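Local coordinates for putative metal binding protein (Coccidioides immitis, PDB 3CVG) that probably binds a metal ion or another small ligand between the two lobes of a periplasmic binding protein fold, at residues G27-S32 with Q277-A282; S61-T66 with G78-P83; R104-L109 with P232-A237; M108-P113 with E199-D204; F186-L191 with Y205-S210. All coordinates share one frame; numbering follows the deposited sequence.

How the contacts relate
The chain opens contact 1 at residues 27-32, on the short helix after strand 20-26. It closes that loop only near the C terminus, at 277-282, so all the other contacts fall within it. Contact 2 comes first and closes a short loop between helix 63-71 and strand 77-80. Contacts 3 and 4 both start on strand 100-111. Contact 4 closes at strand 200-204, and contact 3 closes later, at the start of strand 234-241. Contact 5 joins the helices on either side of strand 200-204 in sequence. It crosses contact 4 and lies within the span of contact 3. Contacts 3 and 4 share the long strand 100-111, contact 1 brings in its neighbour 276-281, and contacts 2 and 5 pack helices.

Contact 1. Residues G27-S32 with Q277-A282; sequences GGAGQS and QLYSPA
The tip of Tyr-279 reaches the short helix 28-32 and meets Ser-32. Tyr-279 OH lies 2.8 Å from Ser-32 OG, a close approach of two hydroxyls, and the serine oxygen sits at the edge of the ring, near its plane. Ser-32 OG gives its own proton to the backbone of its helix, 2.8 Å from Ala-29 O. That bond arrives from above the carbonyl plane. It is possible because OG takes the crowded position between the backbone N and the carbonyl carbon (chi1 64°). The hydroxyl of Tyr-279 also packs against the helix backbone, with OH 3.6 Å from Ala-29 CA.

Leu-278 adds an apolar touch beside the polar one. Its CD2 is 3.8 Å from Ser-32 CB. CG of the same leucine stands 3.5 Å above the Tyr-279 ring plane, over the ring centre, so one face of the ring is covered by its own neighbour in sequence.

Further out, the ring of Phe-103 meets the Tyr-279 ring at about 35°, and Ile-268 and Leu-34 also touch the tyrosine. On the helix side Tyr-81 OH is hydrogen-bonded to Ala-29 N. On the strand side Ser-280 pairs through its backbone with Arg-104. The contact therefore joins a C-terminal segment to a glycine-rich strand-turn-helix, with Gly-27 at the N-cap. The calcium ion is about 7 Å from Gly-28. A helix start this near the ion is consistent with the ligand site of periplasmic binding proteins.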
# COMPACT_ATOMS: atom_id res chain seq x y z
N GLY A 27 6.90 -4.36 1.12
CA GLY A 27 6.95 -3.19 1.98
C GLY A 27 5.87 -3.18 3.04
O GLY A 27 6.10 -3.60 4.18
N GLY A 28 4.69 -2.71 2.66
CA GLY A 28 3.58 -2.58 3.58
C GLY A 28 3.01 -3.80 4.29
O GLY A 28 2.72 -3.73 5.49
N ALA A 29 2.83 -4.90 3.57
CA ALA A 29 2.27 -6.11 4.17
C ALA A 29 3.18 -6.71 5.23
O ALA A 29 2.70 -7.30 6.19
CB ALA A 29 1.96 -7.13 3.09
N GLY A 30 4.48 -6.59 5.05
CA GLY A 30 5.38 -7.14 6.05
C GLY A 30 5.35 -6.22 7.26
O GLY A 30 5.38 -6.67 8.41
N GLN A 31 5.26 -4.93 6.97
CA GLN A 31 5.22 -3.88 7.98
C GLN A 31 3.93 -3.93 8.79
O GLN A 31 3.87 -3.43 9.92
CB GLN A 31 5.35 -2.52 7.28
CG GLN A 31 5.44 -1.31 8.18
CD GLN A 31 5.55 -0.01 7.40
OE1 GLN A 31 5.87 1.05 7.95
NE2 GLN A 31 5.27 -0.07 6.10
N SER A 32 2.91 -4.55 8.22
CA SER A 32 1.60 -4.67 8.87
C SER A 32 1.47 -5.97 9.64
O SER A 32 0.54 -6.14 10.43
CB SER A 32 0.50 -4.60 7.82
OG SER A 32 0.58 -5.71 6.94
N GLN A 277 -10.82 -6.29 9.87
CA GLN A 277 -10.15 -7.03 8.81
C GLN A 277 -9.32 -5.97 8.11
O GLN A 277 -9.87 -4.97 7.63
CB GLN A 277 -11.14 -7.64 7.82
CG GLN A 277 -10.46 -8.34 6.65
CD GLN A 277 -11.45 -8.97 5.68
OE1 GLN A 277 -12.27 -8.28 5.08
NE2 GLN A 277 -11.37 -10.28 5.52
N LEU A 278 -8.01 -6.17 8.05
CA LEU A 278 -7.13 -5.19 7.42
C LEU A 278 -7.26 -5.09 5.90
O LEU A 278 -7.50 -4.01 5.36
CB LEU A 278 -5.68 -5.49 7.79
CG LEU A 278 -4.63 -4.58 7.16
CD1 LEU A 278 -4.97 -3.12 7.43
CD2 LEU A 278 -3.26 -4.93 7.72
N TYR A 279 -7.10 -6.22 5.23
CA TYR A 279 -7.17 -6.28 3.77
C TYR A 279 -8.33 -7.11 3.24
O TYR A 279 -8.85 -7.99 3.93
CB TYR A 279 -5.88 -6.90 3.21
CG TYR A 279 -4.59 -6.27 3.67
CD1 TYR A 279 -3.66 -7.02 4.41
CD2 TYR A 279 -4.26 -4.97 3.33
CE1 TYR A 279 -2.44 -6.47 4.78
CE2 TYR A 279 -3.03 -4.41 3.70
CZ TYR A 279 -2.13 -5.17 4.43
OH TYR A 279 -0.91 -4.64 4.79
N SER A 280 -8.74 -6.82 2.01
CA SER A 280 -9.82 -7.58 1.39
C SER A 280 -9.17 -8.70 0.59
O SER A 280 -8.06 -8.55 0.07
CB SER A 280 -10.65 -6.71 0.45
OG SER A 280 -11.43 -5.77 1.17
N PRO A 281 -9.84 -9.86 0.51
CA PRO A 281 -9.29 -10.98 -0.25
C PRO A 281 -9.20 -10.59 -1.72
O PRO A 281 -9.86 -9.65 -2.16
CB PRO A 281 -10.31 -12.09 -0.01
CG PRO A 281 -10.85 -11.76 1.35
CD PRO A 281 -11.03 -10.27 1.27
N ALA A 282 -8.38 -11.30 -2.48
CA ALA A 282 -8.26 -11.01 -3.91
C ALA A 282 -9.62 -11.25 -4.54
O ALA A 282 -10.43 -12.00 -4.00
CB ALA A 282 -7.22 -11.93 -4.54

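Contact 2. Residues S61-T66 with G78-P83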
# COMPACT_ATOMS: atom_id res chain seq x y z
N SER A 61 11.30 -3.82 1.13
CA SER A 61 11.59 -3.06 -0.08
C SER A 61 10.33 -2.55 -0.78
O SER A 61 9.30 -3.22 -0.78
CB SER A 61 12.39 -3.94 -1.05
OG SER A 61 11.73 -5.17 -1.28
N ASP A 62 10.43 -1.36 -1.36
CA ASP A 62 9.28 -0.80 -2.07
C ASP A 62 9.18 -1.58 -3.38
O ASP A 62 10.03 -2.42 -3.66
CB ASP A 62 9.47 0.71 -2.32
CG ASP A 62 10.57 1.02 -3.32
OD1 ASP A 62 11.22 0.10 -3.83
OD2 ASP A 62 10.76 2.22 -3.60
N THR A 63 8.14 -1.32 -4.16
CA THR A 63 7.97 -2.04 -5.42
C THR A 63 9.19 -2.03 -6.35
O THR A 63 9.57 -3.07 -6.89
CB THR A 63 6.75 -1.51 -6.20
OG1 THR A 63 5.55 -1.80 -5.48
CG2 THR A 63 6.67 -2.17 -7.57
N THR A 64 9.81 -0.87 -6.55
CA THR A 64 10.96 -0.80 -7.46
C THR A 64 12.12 -1.70 -7.03
O THR A 64 12.74 -2.39 -7.86
CB THR A 64 11.47 0.64 -7.59
OG1 THR A 64 10.43 1.48 -8.10
CG2 THR A 64 12.67 0.70 -8.54
N VAL A 65 12.42 -1.69 -5.73
CA VAL A 65 13.52 -2.49 -5.20
C VAL A 65 13.19 -3.97 -5.21
O VAL A 65 14.04 -4.80 -5.54
CB VAL A 65 13.86 -2.06 -3.76
CG1 VAL A 65 15.13 -2.76 -3.30
CG2 VAL A 65 14.02 -0.56 -3.70
N THR A 66 11.96 -4.31 -4.84
CA THR A 66 11.52 -5.70 -4.83
C THR A 66 11.81 -6.30 -6.21
O THR A 66 12.38 -7.38 -6.33
CB THR A 66 10.01 -5.80 -4.53
OG1 THR A 66 9.77 -5.40 -3.17
CG2 THR A 66 9.51 -7.22 -4.73
N GLY A 78 7.94 -11.48 -4.68
CA GLY A 78 7.75 -10.12 -4.23
C GLY A 78 6.30 -9.73 -4.32
O GLY A 78 5.63 -10.00 -5.32
N ILE A 79 5.79 -9.11 -3.26
CA ILE A 79 4.42 -8.65 -3.27
C ILE A 79 4.56 -7.18 -3.64
O ILE A 79 5.18 -6.39 -2.92
CB ILE A 79 3.76 -8.80 -1.89
CG1 ILE A 79 3.73 -10.28 -1.50
CG2 ILE A 79 2.33 -8.25 -1.94
CD1 ILE A 79 3.05 -10.56 -0.18
N THR A 80 4.02 -6.83 -4.80
CA THR A 80 4.12 -5.48 -5.30
C THR A 80 2.78 -4.75 -5.39
O THR A 80 1.72 -5.37 -5.28
CB THR A 80 4.81 -5.51 -6.67
OG1 THR A 80 4.11 -6.42 -7.54
CG2 THR A 80 6.24 -5.99 -6.53
N TYR A 81 2.86 -3.44 -5.59
CA TYR A 81 1.67 -2.60 -5.67
C TYR A 81 1.62 -1.74 -6.93
O TYR A 81 1.19 -0.59 -6.88
CB TYR A 81 1.63 -1.69 -4.44
CG TYR A 81 1.77 -2.42 -3.13
CD1 TYR A 81 0.66 -2.85 -2.42
CD2 TYR A 81 3.04 -2.67 -2.59
CE1 TYR A 81 0.79 -3.50 -1.20
CE2 TYR A 81 3.18 -3.33 -1.37
CZ TYR A 81 2.05 -3.74 -0.68
OH TYR A 81 2.19 -4.35 0.54
N SER A 82 2.06 -2.29 -8.06
CA SER A 82 2.03 -1.54 -9.31
C SER A 82 1.82 -2.45 -10.52
O SER A 82 2.78 -3.02 -11.05
CB SER A 82 3.32 -0.74 -9.48
OG SER A 82 3.33 -0.04 -10.72
N PRO A 83 0.57 -2.62 -10.96
CA PRO A 83 0.27 -3.47 -12.12
C PRO A 83 1.15 -3.19 -13.35
O PRO A 83 1.58 -4.12 -14.04
CB PRO A 83 -1.20 -3.19 -12.38
CG PRO A 83 -1.74 -3.02 -11.00
CD PRO A 83 -0.68 -2.15 -10.33
O HOH W 1 7.05 -4.31 -2.54
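Thr-63 and Thr-66, one turn apart on helix 63-71, adopt almost the same conformation. In both, CG2 is anti to the backbone N and OG1 is anti to the carbonyl carbon (chi1 -66° and -68°). The two residues use these branches differently. Thr-63 OG1 accepts a nearly straight hydrogen bond of 3.2 Å from Tyr-81 N (166°), and it sits in the plane of the Tyr-81 ring, at its edge. Thr-63 CG2 turns to the other side. It packs 3.9 Å from Thr-80 CB and also touches Ser-82 CB, and the Thr-63 and Thr-80 side chains cross at about a right angle.

The segments belong to a beta-alpha-beta crossover of the kind that builds the lobes of periplasmic binding proteins. Strand 55-60 leads through helix 63-71 to strand 77-80, and both strands run parallel to strand 20-26.

Thr-66 CG2 presses on the strand where Gly-78 has no side chain, and its 3.4 Å to Gly-78 CA is tighter than usual. The same methyl lies 3.9 Å from Thr-80 CG2. Thr-80 puts OG1 in the crowded position between its backbone N and carbonyl carbon, where the hydroxyl bonds to Glu-86. Its methyl then lies beside the backbone N.

Thr-66 OG1 faces away from these methyls and is 2.7 Å from Ser-61 OG, with either hydroxyl a possible donor. A water joins this threonine hydroxyl to the strand. This water donates to Ile-79 O at 2.8 Å and to Ser-61 O at 3.1 Å. Asp-62 N-caps the helix by accepting from Val-65 N.

Contact 3. Residues R104-L109 with P232-A237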
# COMPACT_ATOMS: atom_id res chain seq x y z
N ARG A 104 -6.30 -7.03 -1.57
CA ARG A 104 -6.65 -5.65 -1.88
C ARG A 104 -6.55 -4.74 -0.66
O ARG A 104 -7.23 -4.96 0.36
CB ARG A 104 -8.07 -5.60 -2.48
CG ARG A 104 -8.15 -6.16 -3.92
CD ARG A 104 -9.60 -6.29 -4.44
NE ARG A 104 -10.34 -7.37 -3.78
CZ ARG A 104 -11.57 -7.76 -4.10
NH1 ARG A 104 -12.24 -7.15 -5.08
NH2 ARG A 104 -12.15 -8.75 -3.43
N ASP A 105 -5.68 -3.74 -0.76
CA ASP A 105 -5.49 -2.77 0.30
C ASP A 105 -6.28 -1.53 -0.13
O ASP A 105 -6.77 -1.47 -1.26
CB ASP A 105 -4.00 -2.46 0.46
CG ASP A 105 -3.72 -1.44 1.56
OD1 ASP A 105 -4.53 -1.33 2.51
OD2 ASP A 105 -2.67 -0.76 1.48
N HIS A 106 -6.42 -0.55 0.76
CA HIS A 106 -7.18 0.64 0.40
C HIS A 106 -6.55 1.94 0.90
O HIS A 106 -6.05 2.01 2.02
CB HIS A 106 -8.61 0.53 0.95
CG HIS A 106 -9.27 -0.78 0.63
ND1 HIS A 106 -9.09 -1.92 1.39
CD2 HIS A 106 -10.07 -1.15 -0.41
CE1 HIS A 106 -9.74 -2.93 0.83
NE2 HIS A 106 -10.34 -2.49 -0.26
N PHE A 107 -6.56 2.95 0.04
CA PHE A 107 -6.03 4.27 0.40
C PHE A 107 -7.22 5.09 0.90
O PHE A 107 -8.38 4.73 0.66
CB PHE A 107 -5.44 4.97 -0.84
CG PHE A 107 -4.11 4.40 -1.30
CD1 PHE A 107 -2.96 4.56 -0.54
CD2 PHE A 107 -4.01 3.74 -2.53
CE1 PHE A 107 -1.72 4.08 -0.99
CE2 PHE A 107 -2.79 3.26 -2.99
CZ PHE A 107 -1.64 3.43 -2.22
N MSE A 108 -6.95 6.19 1.60
CA MSE A 108 -8.01 7.07 2.06
C MSE A 108 -7.53 8.52 2.12
O MSE A 108 -6.35 8.78 2.37
CB MSE A 108 -8.58 6.64 3.43
CG MSE A 108 -7.62 5.95 4.40
SE MSE A 108 -8.55 5.25 6.00
CE MSE A 108 -8.72 6.89 7.02
N LEU A 109 -8.44 9.44 1.85
CA LEU A 109 -8.14 10.87 1.93
C LEU A 109 -8.75 11.31 3.25
O LEU A 109 -9.95 11.15 3.47
CB LEU A 109 -8.79 11.64 0.79
CG LEU A 109 -8.61 13.16 0.87
CD1 LEU A 109 -7.12 13.52 0.73
CD2 LEU A 109 -9.44 13.83 -0.21
N PRO A 232 -9.80 4.76 -7.95
CA PRO A 232 -8.41 5.22 -7.84
C PRO A 232 -7.78 4.90 -6.49
O PRO A 232 -6.57 4.65 -6.41
CB PRO A 232 -8.54 6.73 -8.07
CG PRO A 232 -9.75 6.84 -8.95
CD PRO A 232 -10.70 5.87 -8.29
N LEU A 233 -8.58 4.88 -5.43
CA LEU A 233 -8.06 4.60 -4.10
C LEU A 233 -7.90 3.12 -3.76
O LEU A 233 -7.62 2.77 -2.61
CB LEU A 233 -8.91 5.31 -3.03
CG LEU A 233 -8.98 6.85 -3.08
CD1 LEU A 233 -9.60 7.38 -1.78
CD2 LEU A 233 -7.58 7.43 -3.25
N LEU A 234 -8.08 2.24 -4.74
CA LEU A 234 -7.89 0.81 -4.50
C LEU A 234 -6.39 0.55 -4.60
O LEU A 234 -5.73 1.07 -5.50
CB LEU A 234 -8.63 -0.03 -5.56
CG LEU A 234 -8.33 -1.54 -5.52
CD1 LEU A 234 -8.87 -2.14 -4.24
CD2 LEU A 234 -8.96 -2.22 -6.74
N ASN A 235 -5.85 -0.25 -3.68
CA ASN A 235 -4.42 -0.55 -3.70
C ASN A 235 -4.18 -2.05 -3.83
O ASN A 235 -3.93 -2.74 -2.84
CB ASN A 235 -3.74 -0.00 -2.44
CG ASN A 235 -2.23 -0.17 -2.46
OD1 ASN A 235 -1.60 -0.10 -3.52
ND2 ASN A 235 -1.63 -0.38 -1.29
N PRO A 236 -4.25 -2.57 -5.06
CA PRO A 236 -4.05 -4.00 -5.30
C PRO A 236 -2.62 -4.47 -5.07
O PRO A 236 -1.66 -3.78 -5.41
CB PRO A 236 -4.50 -4.17 -6.75
CG PRO A 236 -4.11 -2.85 -7.36
CD PRO A 236 -4.56 -1.85 -6.31
N ALA A 237 -2.50 -5.67 -4.51
CA ALA A 237 -1.21 -6.28 -4.24
C ALA A 237 -1.11 -7.56 -5.04
O ALA A 237 -2.03 -8.38 -5.02
CB ALA A 237 -1.07 -6.58 -2.75
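Asn-235 carries the side-chain part of this antiparallel pairing. Its CB packs 3.4 Å from Phe-107 CE2 and also lies near Asp-105 O. CG is anti to the backbone N (chi1 -175°) and stays close to the same ring, 3.5 Å from Phe-107 CE2. The amide and ring planes are 34° apart, so the amide leans along the ring. OD1 follows that path, 3.6 Å from Phe-107 CE2. ND2 turns the other way and donates 3.0 Å to Asp-105 OD2, on the anti lone pair of that oxygen. The acceptor lies in the amide plane, though the carboxylate is turned 55° from it. Asp-105 and Asn-235 stand side by side on one face, and their backbones form a hydrogen-bonded pair with both bonds at 2.9 Å. Two residues further on, Phe-107 N donates to Leu-233 O almost straight. Arg-104, His-106, Leu-234 and Pro-236 occupy the other face.

The Phe-107 side chain lies about 5 Å from the calcium. This central strand pair probably forms part of the hinge between the lobes. Strand 100-111 also borders strands 276-281, 200-204 and 220-224, while helix 155-166 covers Phe-107 and Leu-233.

Contact 4. Residues M108-P113 with E199-D204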
# COMPACT_ATOMS: atom_id res chain seq x y z
N MSE A 108 -6.95 6.19 1.60
CA MSE A 108 -8.01 7.07 2.06
C MSE A 108 -7.53 8.52 2.12
O MSE A 108 -6.35 8.78 2.37
CB MSE A 108 -8.58 6.64 3.43
CG MSE A 108 -7.62 5.95 4.40
SE MSE A 108 -8.55 5.25 6.00
CE MSE A 108 -8.72 6.89 7.02
N LEU A 109 -8.44 9.44 1.85
CA LEU A 109 -8.14 10.87 1.93
C LEU A 109 -8.75 11.31 3.25
O LEU A 109 -9.95 11.15 3.47
CB LEU A 109 -8.79 11.64 0.79
CG LEU A 109 -8.61 13.16 0.87
CD1 LEU A 109 -7.12 13.52 0.73
CD2 LEU A 109 -9.44 13.83 -0.21
N ILE A 110 -7.92 11.84 4.14
CA ILE A 110 -8.40 12.30 5.42
C ILE A 110 -8.01 13.76 5.60
O ILE A 110 -7.10 14.25 4.93
CB ILE A 110 -7.83 11.42 6.56
CG1 ILE A 110 -6.31 11.63 6.69
CG2 ILE A 110 -8.10 9.95 6.28
CD1 ILE A 110 -5.92 12.77 7.62
N GLY A 111 -8.71 14.47 6.48
CA GLY A 111 -8.41 15.87 6.71
C GLY A 111 -8.96 16.33 8.05
O GLY A 111 -9.63 15.56 8.75
N PRO A 112 -8.71 17.59 8.44
CA PRO A 112 -9.20 18.11 9.72
C PRO A 112 -10.71 18.29 9.78
O PRO A 112 -11.37 18.51 8.76
CB PRO A 112 -8.45 19.43 9.86
CG PRO A 112 -8.37 19.91 8.45
CD PRO A 112 -8.00 18.64 7.68
N PRO A 113 -11.29 18.20 10.99
CA PRO A 113 -12.73 18.37 11.19
C PRO A 113 -13.24 19.72 10.68
O PRO A 113 -14.38 19.83 10.24
CB PRO A 113 -12.88 18.24 12.71
CG PRO A 113 -11.81 17.27 13.06
CD PRO A 113 -10.64 17.75 12.23
N GLU A 199 -3.89 19.06 8.38
CA GLU A 199 -3.72 19.02 6.94
C GLU A 199 -4.41 17.80 6.36
O GLU A 199 -4.66 16.81 7.06
CB GLU A 199 -2.23 18.97 6.58
CG GLU A 199 -1.39 20.07 7.21
CD GLU A 199 0.08 20.01 6.84
OE1 GLU A 199 0.59 18.93 6.45
OE2 GLU A 199 0.75 21.06 6.95
N TYR A 200 -4.73 17.87 5.07
CA TYR A 200 -5.34 16.74 4.39
C TYR A 200 -4.17 15.88 3.93
O TYR A 200 -3.05 16.38 3.77
CB TYR A 200 -6.11 17.20 3.15
CG TYR A 200 -7.33 18.04 3.45
CD1 TYR A 200 -8.61 17.48 3.39
CD2 TYR A 200 -7.22 19.40 3.74
CE1 TYR A 200 -9.75 18.26 3.61
CE2 TYR A 200 -8.35 20.19 3.96
CZ TYR A 200 -9.61 19.61 3.90
OH TYR A 200 -10.73 20.40 4.10
N THR A 201 -4.41 14.59 3.75
CA THR A 201 -3.37 13.70 3.29
C THR A 201 -3.95 12.38 2.82
O THR A 201 -5.04 11.98 3.26
CB THR A 201 -2.33 13.40 4.39
OG1 THR A 201 -1.19 12.77 3.80
CG2 THR A 201 -2.92 12.46 5.45
N ILE A 202 -3.24 11.72 1.92
CA ILE A 202 -3.65 10.40 1.46
C ILE A 202 -2.85 9.47 2.36
O ILE A 202 -1.64 9.67 2.54
CB ILE A 202 -3.28 10.16 -0.02
CG1 ILE A 202 -4.24 10.95 -0.92
CG2 ILE A 202 -3.31 8.67 -0.34
CD1 ILE A 202 -5.68 10.46 -0.91
N THR A 203 -3.53 8.50 2.95
CA THR A 203 -2.92 7.54 3.84
C THR A 203 -3.56 6.18 3.51
O THR A 203 -4.29 6.07 2.52
CB THR A 203 -3.17 7.92 5.34
OG1 THR A 203 -2.49 7.00 6.21
CG2 THR A 203 -4.66 7.90 5.67
N ASP A 204 -3.28 5.15 4.30
CA ASP A 204 -3.89 3.86 4.01
C ASP A 204 -4.65 3.34 5.22
O ASP A 204 -4.40 3.76 6.35
CB ASP A 204 -2.83 2.84 3.56
CG ASP A 204 -1.78 2.60 4.62
OD1 ASP A 204 -0.86 3.44 4.77
OD2 ASP A 204 -1.86 1.56 5.30
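Leu-109 and Ile-202 cross at about a right angle on one face of this antiparallel strand pair. Leu-109 CB and Ile-202 CD1 are 3.7 Å apart. Leu-109 has CG anti to the backbone N, while Ile-202 has CG1 anti to its carbonyl carbon. On the other face the side chains run alongside each other. Ile-110 and Thr-201 point the same way, and Thr-201 CG2 is 3.7 Å from Ile-110 CG1. Met-108 (selenomethionine) lies beside Thr-203, with Met-108 CG 3.8 Å from Thr-203 CG2. Both threonines place CG2 in the crowded position between N and the carbonyl carbon.

Strands 108-111 and 200-204 form part of the beta core of an alpha/beta lobe in the periplasmic binding protein fold. Helices 125-138 and 155-166 cover the Leu-109 and Ile-202 face. Helix 187-196 covers Ile-110, Thr-201 and Thr-203.

Four backbone hydrogen bonds hold the register, two between Met-108 and Thr-203 and two between Ile-110 and Thr-201. The bond from Ile-110 N to Thr-201 O is the straightest (173°).

At the far end the Tyr-200 ring meets Gly-111 and Pro-112. Pro-112 CD sits over the ring centre in a CH-pi contact, 4.0 Å from the centroid and 10° off the ring normal. Gly-111 CA is 3.7 Å from Tyr-200 CD1. Beyond the ring, Tyr-200 OH is hydrogen-bonded to Asn-115 OD1 and Ala-117 N.

Contact 5. Residues F186-L191 with Y205-S210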
# COMPACT_ATOMS: atom_id res chain seq x y z
N PHE A 186 7.83 7.59 7.68
CA PHE A 186 7.05 6.37 7.49
C PHE A 186 5.57 6.72 7.66
O PHE A 186 5.25 7.79 8.17
CB PHE A 186 7.42 5.32 8.55
CG PHE A 186 8.90 5.12 8.71
CD1 PHE A 186 9.69 4.76 7.62
CD2 PHE A 186 9.50 5.27 9.96
CE1 PHE A 186 11.06 4.54 7.78
CE2 PHE A 186 10.87 5.06 10.13
CZ PHE A 186 11.65 4.70 9.04
N PRO A 187 4.66 5.81 7.25
CA PRO A 187 3.21 5.98 7.31
C PRO A 187 2.60 6.54 8.59
O PRO A 187 1.88 7.53 8.55
CB PRO A 187 2.70 4.57 7.03
CG PRO A 187 3.67 4.08 6.03
CD PRO A 187 4.99 4.51 6.65
N ILE A 188 2.86 5.89 9.72
CA ILE A 188 2.28 6.32 11.00
C ILE A 188 2.66 7.75 11.37
O ILE A 188 1.80 8.57 11.70
CB ILE A 188 2.68 5.35 12.14
CG1 ILE A 188 2.01 3.99 11.93
CG2 ILE A 188 2.25 5.93 13.50
CD1 ILE A 188 2.41 2.93 12.96
N GLN A 189 3.95 8.06 11.31
CA GLN A 189 4.42 9.41 11.63
C GLN A 189 3.76 10.44 10.71
O GLN A 189 3.29 11.48 11.16
CB GLN A 189 5.94 9.49 11.51
CG GLN A 189 6.67 8.79 12.64
CD GLN A 189 8.09 8.41 12.27
OE1 GLN A 189 8.79 9.14 11.56
NE2 GLN A 189 8.53 7.25 12.75
N ALA A 190 3.72 10.15 9.41
CA ALA A 190 3.11 11.07 8.44
C ALA A 190 1.63 11.35 8.72
O ALA A 190 1.18 12.50 8.61
CB ALA A 190 3.30 10.54 7.01
N LEU A 191 0.86 10.31 9.04
CA LEU A 191 -0.55 10.50 9.33
C LEU A 191 -0.70 11.29 10.63
O LEU A 191 -1.53 12.19 10.72
CB LEU A 191 -1.28 9.14 9.45
CG LEU A 191 -2.77 9.18 9.83
CD1 LEU A 191 -3.53 10.16 8.93
CD2 LEU A 191 -3.37 7.77 9.72
N TYR A 205 -5.58 2.42 4.97
CA TYR A 205 -6.40 1.86 6.03
C TYR A 205 -5.62 1.31 7.22
O TYR A 205 -5.96 1.59 8.36
CB TYR A 205 -7.32 0.77 5.46
CG TYR A 205 -8.41 0.33 6.42
CD1 TYR A 205 -9.18 1.27 7.11
CD2 TYR A 205 -8.69 -1.03 6.61
CE1 TYR A 205 -10.21 0.87 7.96
CE2 TYR A 205 -9.72 -1.44 7.46
CZ TYR A 205 -10.47 -0.49 8.13
OH TYR A 205 -11.47 -0.89 8.98
N GLY A 206 -4.58 0.52 6.93
CA GLY A 206 -3.77 -0.08 7.99
C GLY A 206 -3.06 0.92 8.89
O GLY A 206 -2.95 0.71 10.10
N THR A 207 -2.56 2.00 8.30
CA THR A 207 -1.88 3.04 9.05
C THR A 207 -2.91 3.71 9.96
O THR A 207 -2.64 3.98 11.13
CB THR A 207 -1.27 4.08 8.10
OG1 THR A 207 -0.32 3.44 7.25
CG2 THR A 207 -0.57 5.19 8.89
N TYR A 208 -4.09 3.96 9.42
CA TYR A 208 -5.19 4.57 10.16
C TYR A 208 -5.52 3.75 11.42
O TYR A 208 -5.71 4.31 12.52
CB TYR A 208 -6.43 4.65 9.27
CG TYR A 208 -7.70 5.06 9.98
CD1 TYR A 208 -7.84 6.34 10.53
CD2 TYR A 208 -8.76 4.17 10.10
CE1 TYR A 208 -9.00 6.71 11.19
CE2 TYR A 208 -9.94 4.53 10.77
CZ TYR A 208 -10.05 5.81 11.30
OH TYR A 208 -11.20 6.18 11.95
N LEU A 209 -5.61 2.44 11.26
CA LEU A 209 -5.93 1.56 12.38
C LEU A 209 -4.77 1.46 13.35
O LEU A 209 -4.91 0.88 14.43
CB LEU A 209 -6.30 0.16 11.87
CG LEU A 209 -7.55 0.12 10.98
CD1 LEU A 209 -7.69 -1.27 10.35
CD2 LEU A 209 -8.78 0.48 11.80
N SER A 210 -3.63 2.02 12.98
CA SER A 210 -2.44 1.98 13.83
C SER A 210 -2.29 3.18 14.75
O SER A 210 -1.53 3.12 15.71
CB SER A 210 -1.18 1.86 12.97
OG SER A 210 -1.16 0.66 12.23
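Thr-207 buries the most surface here and meets the first turn of helix 187-196 with both of its branches. Its OG1 is anti to the carbonyl carbon and its CG2 is anti to the backbone N (chi1 -61°). OG1 comes within 3.2 Å of Pro-187 CB. That oxygen is not left without a polar partner, because it is hydrogen-bonded to Asp-204 OD1 at the N-cap of its own helix. The methyl lies against backbone, with Thr-207 CG2 3.4 Å from Pro-187 O and 3.6 Å from Ile-188 N.

Leu-191 enters one turn later. With its CG anti to the backbone N, Leu-191 CD2 rests 3.7 Å from Tyr-208 CA. The same methyl is 3.9 Å from Thr-207 CG2, so it fits against two successive residues of helix 205-208.

Ile-188 covers the more exposed side. Its extended chain brings CD1 to 3.7 Å from Ser-210 CB. Ser-210 OG turns away and donates 2.8 Å to Gly-206 O in its own turn.

The packing is therefore mostly aliphatic, between two short helical segments linked in sequence by strand 200-204. Leu-191 also touches Ile-110 on strand 100-111, and Tyr-208 touches Met-108. The Pro-187 side chain is about 5 Å from the calcium. Helix starts gathered beside a bound ion fit the interlobe ligand cleft of a periplasmic binding protein.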